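Local coordinates for heterokaryon incompatibility protein S (Podospora anserina, PDB 2WVO) that drives heterokaryon incompatibility, triggering a lethal reaction when it meets the prion form of HET-s, its globular domain inhibiting its own prion domain in cis, at residues A[90-93]-A[94-98]; A[177-180]-A[181-184]. One frame throughout, in Å; residues are numbered along the deposited sequence.

Interaction 1: A[90-93]-A[94-98]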
loop_
_atom_site.group_PDB
_atom_site.type_symbol
_atom_site.label_atom_id
_atom_site.label_comp_id
_atom_site.label_asym_id
_atom_site.label_seq_id
_atom_site.Cartn_x
_atom_site.Cartn_y
_atom_site.Cartn_z
ATOM N N LEU A 90 -6.249 -0.947 -1.366
ATOM C CA LEU A 90 -5.410 -0.251 -2.330
ATOM C C LEU A 90 -6.144 0.915 -3.007
ATOM O O LEU A 90 -5.588 1.999 -3.179
ATOM C CB LEU A 90 -4.965 -1.292 -3.360
ATOM C CG LEU A 90 -3.903 -1.131 -4.418
ATOM C CD1 LEU A 90 -2.537 -0.815 -3.770
ATOM C CD2 LEU A 90 -3.831 -2.427 -5.237
ATOM N N PHE A 91 -7.393 0.690 -3.397
ATOM C CA PHE A 91 -8.227 1.761 -3.942
ATOM C C PHE A 91 -8.591 2.800 -2.879
ATOM O O PHE A 91 -8.639 3.984 -3.162
ATOM C CB PHE A 91 -9.500 1.186 -4.590
ATOM C CG PHE A 91 -9.298 0.709 -6.007
ATOM C CD1 PHE A 91 -9.171 -0.646 -6.290
ATOM C CD2 PHE A 91 -9.227 1.622 -7.063
ATOM C CE1 PHE A 91 -8.992 -1.090 -7.606
ATOM C CE2 PHE A 91 -9.045 1.182 -8.372
ATOM C CZ PHE A 91 -8.925 -0.178 -8.642
ATOM N N GLU A 92 -8.852 2.342 -1.661
ATOM C CA GLU A 92 -9.161 3.217 -0.549
ATOM C C GLU A 92 -8.016 4.217 -0.308
ATOM O O GLU A 92 -8.230 5.434 -0.186
ATOM C CB GLU A 92 -9.436 2.377 0.710
ATOM C CG GLU A 92 -9.648 3.198 2.010
ATOM C CD GLU A 92 -10.878 4.120 1.971
ATOM O OE1 GLU A 92 -11.798 3.889 1.144
ATOM O OE2 GLU A 92 -10.936 5.066 2.797
ATOM N N SER A 93 -6.807 3.676 -0.243
ATOM C CA SER A 93 -5.591 4.443 0.005
ATOM C C SER A 93 -5.236 5.387 -1.158
ATOM O O SER A 93 -4.790 6.510 -0.939
ATOM C CB SER A 93 -4.460 3.466 0.359
ATOM O OG SER A 93 -3.222 3.940 -0.111
ATOM N N ALA A 94 -5.473 4.955 -2.393
ATOM C CA ALA A 94 -5.315 5.830 -3.551
ATOM C C ALA A 94 -6.304 6.999 -3.521
ATOM O O ALA A 94 -5.948 8.113 -3.878
ATOM C CB ALA A 94 -5.453 5.031 -4.865
ATOM N N GLN A 95 -7.544 6.742 -3.104
ATOM C CA GLN A 95 -8.534 7.815 -2.933
ATOM C C GLN A 95 -8.128 8.834 -1.859
ATOM O O GLN A 95 -8.333 10.017 -2.024
ATOM C CB GLN A 95 -9.925 7.241 -2.639
ATOM C CG GLN A 95 -10.588 6.674 -3.879
ATOM C CD GLN A 95 -11.860 5.864 -3.604
ATOM O OE1 GLN A 95 -11.970 4.723 -4.036
ATOM N NE2 GLN A 95 -12.823 6.462 -2.924
ATOM N N LYS A 96 -7.536 8.352 -0.773
ATOM C CA LYS A 96 -7.008 9.196 0.299
ATOM C C LYS A 96 -5.897 10.119 -0.201
ATOM O O LYS A 96 -5.907 11.310 0.077
ATOM C CB LYS A 96 -6.463 8.318 1.422
ATOM C CG LYS A 96 -7.522 7.558 2.198
ATOM C CD LYS A 96 -6.863 6.849 3.353
ATOM C CE LYS A 96 -7.756 6.840 4.565
ATOM N NZ LYS A 96 -7.960 8.159 5.169
ATOM N N THR A 97 -4.937 9.550 -0.926
ATOM C CA THR A 97 -3.826 10.300 -1.493
ATOM C C THR A 97 -4.351 11.398 -2.396
ATOM O O THR A 97 -3.922 12.543 -2.286
ATOM C CB THR A 97 -2.862 9.388 -2.285
ATOM O OG1 THR A 97 -2.170 8.544 -1.373
ATOM C CG2 THR A 97 -1.830 10.207 -3.092
ATOM N N SER A 98 -5.275 11.024 -3.274
ATOM C CA SER A 98 -5.947 11.937 -4.192
ATOM C C SER A 98 -6.660 13.077 -3.457
ATOM O O SER A 98 -6.543 14.236 -3.849
ATOM C CB SER A 98 -6.911 11.149 -5.094
ATOM O OG SER A 98 -7.856 11.995 -5.737
#
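Glu92 and Lys96 sit one turn apart on helix 75-104 of the predominantly helical HeLo domain. The i to i+4 ladder of that helix joins residues 90-93 to 94-98. Four backbone bonds build it: Ala94 N to Leu90 O, Gln95 N to Phe91 O (3.0 Å), Lys96 N to Glu92 O and Thr97 N to Ser93 O, the last the straightest at 164°.

Apolar packing fills the face turned to the protein. The small methyl of Ala94 suits a buried position against Trp148 and Ile159, while the ring of Phe91 extends off the helix to meet Phe25 edge-to-face.

The polar face looks to the second subunit of the homodimer. Ser93 OG hydrogen-bonds to Glu86 OE1 of that subunit, and the long side chain of Lys96 carries NZ to a salt bridge with its Glu85. The charged atoms Glu92 OE2 and Lys96 NZ stay 4.9 Å apart, so any attraction between them is probably modest. Lys96 has CG beside its own backbone N (chi1 -69°), which lays the start of the chain over the preceding turn: CG rests 3.3 Å from Glu92 O, and CE lies 4.0 Å from Glu92 OE2.

Interaction 2: A[177-180]-A[181-184]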
loop_
_atom_site.group_PDB
_atom_site.type_symbol
_atom_site.label_atom_id
_atom_site.label_comp_id
_atom_site.label_asym_id
_atom_site.label_seq_id
_atom_site.Cartn_x
_atom_site.Cartn_y
_atom_site.Cartn_z
ATOM N N GLU A 177 -4.294 -22.353 -14.828
ATOM C CA GLU A 177 -3.148 -21.940 -15.646
ATOM C C GLU A 177 -3.444 -21.939 -17.153
ATOM O O GLU A 177 -3.208 -20.938 -17.833
ATOM C CB GLU A 177 -1.942 -22.841 -15.348
ATOM C CG GLU A 177 -0.616 -22.353 -15.927
ATOM C CD GLU A 177 0.531 -23.320 -15.679
ATOM O OE1 GLU A 177 0.343 -24.322 -14.946
ATOM O OE2 GLU A 177 1.626 -23.074 -16.223
ATOM N N ALA A 178 -3.965 -23.057 -17.658
ATOM C CA ALA A 178 -4.266 -23.197 -19.083
ATOM C C ALA A 178 -5.461 -22.346 -19.497
ATOM O O ALA A 178 -5.419 -21.649 -20.514
ATOM C CB ALA A 178 -4.495 -24.662 -19.441
ATOM N N VAL A 179 -6.514 -22.409 -18.687
ATOM C CA VAL A 179 -7.758 -21.670 -18.898
ATOM C C VAL A 179 -7.512 -20.161 -19.067
ATOM O O VAL A 179 -8.068 -19.538 -19.973
ATOM C CB VAL A 179 -8.759 -21.944 -17.736
ATOM C CG1 VAL A 179 -10.130 -21.335 -18.019
ATOM C CG2 VAL A 179 -8.888 -23.452 -17.491
ATOM N N CYS A 180 -6.671 -19.584 -18.210
ATOM C CA CYS A 180 -6.345 -18.157 -18.301
ATOM C C CYS A 180 -5.603 -17.788 -19.593
ATOM O O CYS A 180 -5.846 -16.722 -20.167
ATOM C CB CYS A 180 -5.550 -17.685 -17.076
ATOM S SG CYS A 180 -6.532 -17.519 -15.574
ATOM N N HIS A 181 -4.708 -18.662 -20.052
ATOM C CA HIS A 181 -3.960 -18.366 -21.274
ATOM C C HIS A 181 -4.842 -18.424 -22.525
ATOM O O HIS A 181 -4.695 -17.597 -23.428
ATOM C CB HIS A 181 -2.694 -19.222 -21.422
ATOM C CG HIS A 181 -1.635 -18.570 -22.261
ATOM N ND1 HIS A 181 -1.032 -19.197 -23.332
ATOM C CD2 HIS A 181 -1.099 -17.325 -22.203
ATOM C CE1 HIS A 181 -0.157 -18.373 -23.886
ATOM N NE2 HIS A 181 -0.183 -17.228 -23.223
ATOM N N LYS A 182 -5.761 -19.391 -22.555
ATOM C CA LYS A 182 -6.759 -19.503 -23.628
ATOM C C LYS A 182 -7.698 -18.291 -23.654
ATOM O O LYS A 182 -8.040 -17.780 -24.726
ATOM C CB LYS A 182 -7.528 -20.831 -23.508
ATOM C CG LYS A 182 -9.045 -20.783 -23.771
ATOM C CD LYS A 182 -9.828 -20.757 -22.452
ATOM C CE LYS A 182 -11.178 -21.488 -22.549
ATOM N NZ LYS A 182 -12.355 -20.561 -22.608
ATOM N N LEU A 183 -8.097 -17.844 -22.462
ATOM C CA LEU A 183 -8.964 -16.688 -22.296
ATOM C C LEU A 183 -8.291 -15.429 -22.832
ATOM O O LEU A 183 -8.923 -14.639 -23.533
ATOM C CB LEU A 183 -9.327 -16.520 -20.820
ATOM C CG LEU A 183 -10.720 -16.838 -20.257
ATOM C CD1 LEU A 183 -11.567 -17.688 -21.166
ATOM C CD2 LEU A 183 -10.597 -17.451 -18.883
ATOM N N ALA A 184 -7.005 -15.268 -22.512
ATOM C CA ALA A 184 -6.188 -14.164 -23.026
ATOM C C ALA A 184 -6.119 -14.159 -24.556
ATOM O O ALA A 184 -6.147 -13.095 -25.173
ATOM C CB ALA A 184 -4.789 -14.211 -22.427
#
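Val179 and Leu183 form the apolar side-chain contact of this short amphipathic stretch, the first two turns of helix 177-187. Glu177 opens the helix. Its extended chain carries the carboxylate away from the following turn, and an acidic residue suits this end, where its negative charge would be expected to interact favourably with the helix dipole.

Ala178 is exposed, and its contribution comes from the main chain: its carbonyl oxygen accepts Lys182 N at 3.1 Å. The N-H points to it at 167°, and the C=O...N angle of 164° makes this bond nearly linear at both ends.

Val179 does more. Its oxygen takes the N-H of Leu183 at 3.0 Å, while Lys182 CD packs 3.3 Å from the same oxygen, the lysine chain being bent at several bonds. With CG1 of Val179 opposite its backbone N (chi1 -173°), that methyl lies alongside the leucine, and the two branches point the same way, with CG1 4.0 Å from Leu183 CD2. Both residues also reach helix 38-59, Val179 at Ala58 and Leu183 at Arg54; apolar side chains suit a face packed on another helix.

Cys180, buried, gives its oxygen to Ala184 N at 3.0 Å. Its compact thiol side chain and the methyl of Ala184 are small enough to sit where neighbouring helices come close: Cys180 packs on Ala58 of helix 38-59, and Ala184 touches both Arg54 of that helix and Ala210 of helix 209-218, which His181 meets as well.

The chemistry is thus divided: three main-chain bonds pair the N-H groups of Lys182, Leu183 and Ala184 with the carbonyls one turn back, and the side chains add mainly van der Waals contact, consistent with packing of helix 177-187 against helices 38-59 and 209-218.

Interactions 1 and 2 are both single helical stretches, in series along the chain and on opposite sides of its centre. Their centres lie 31 Å apart and their nearest atoms about 18 Å, so neither touches the other. What differs is the setting. Residues 90-98 lie within the long helix 75-104 and turn one face to the second subunit, whereas residues 177-184 begin a short helix and touch no other chain of the assembly. Interaction 1 therefore combines helix packing with dimer contacts, while interaction 2 joins helix 177-187 to the early helix 38-59 and the late helix 209-218. All four segments belong to the prion-inhibition and propagation (HeLo) region.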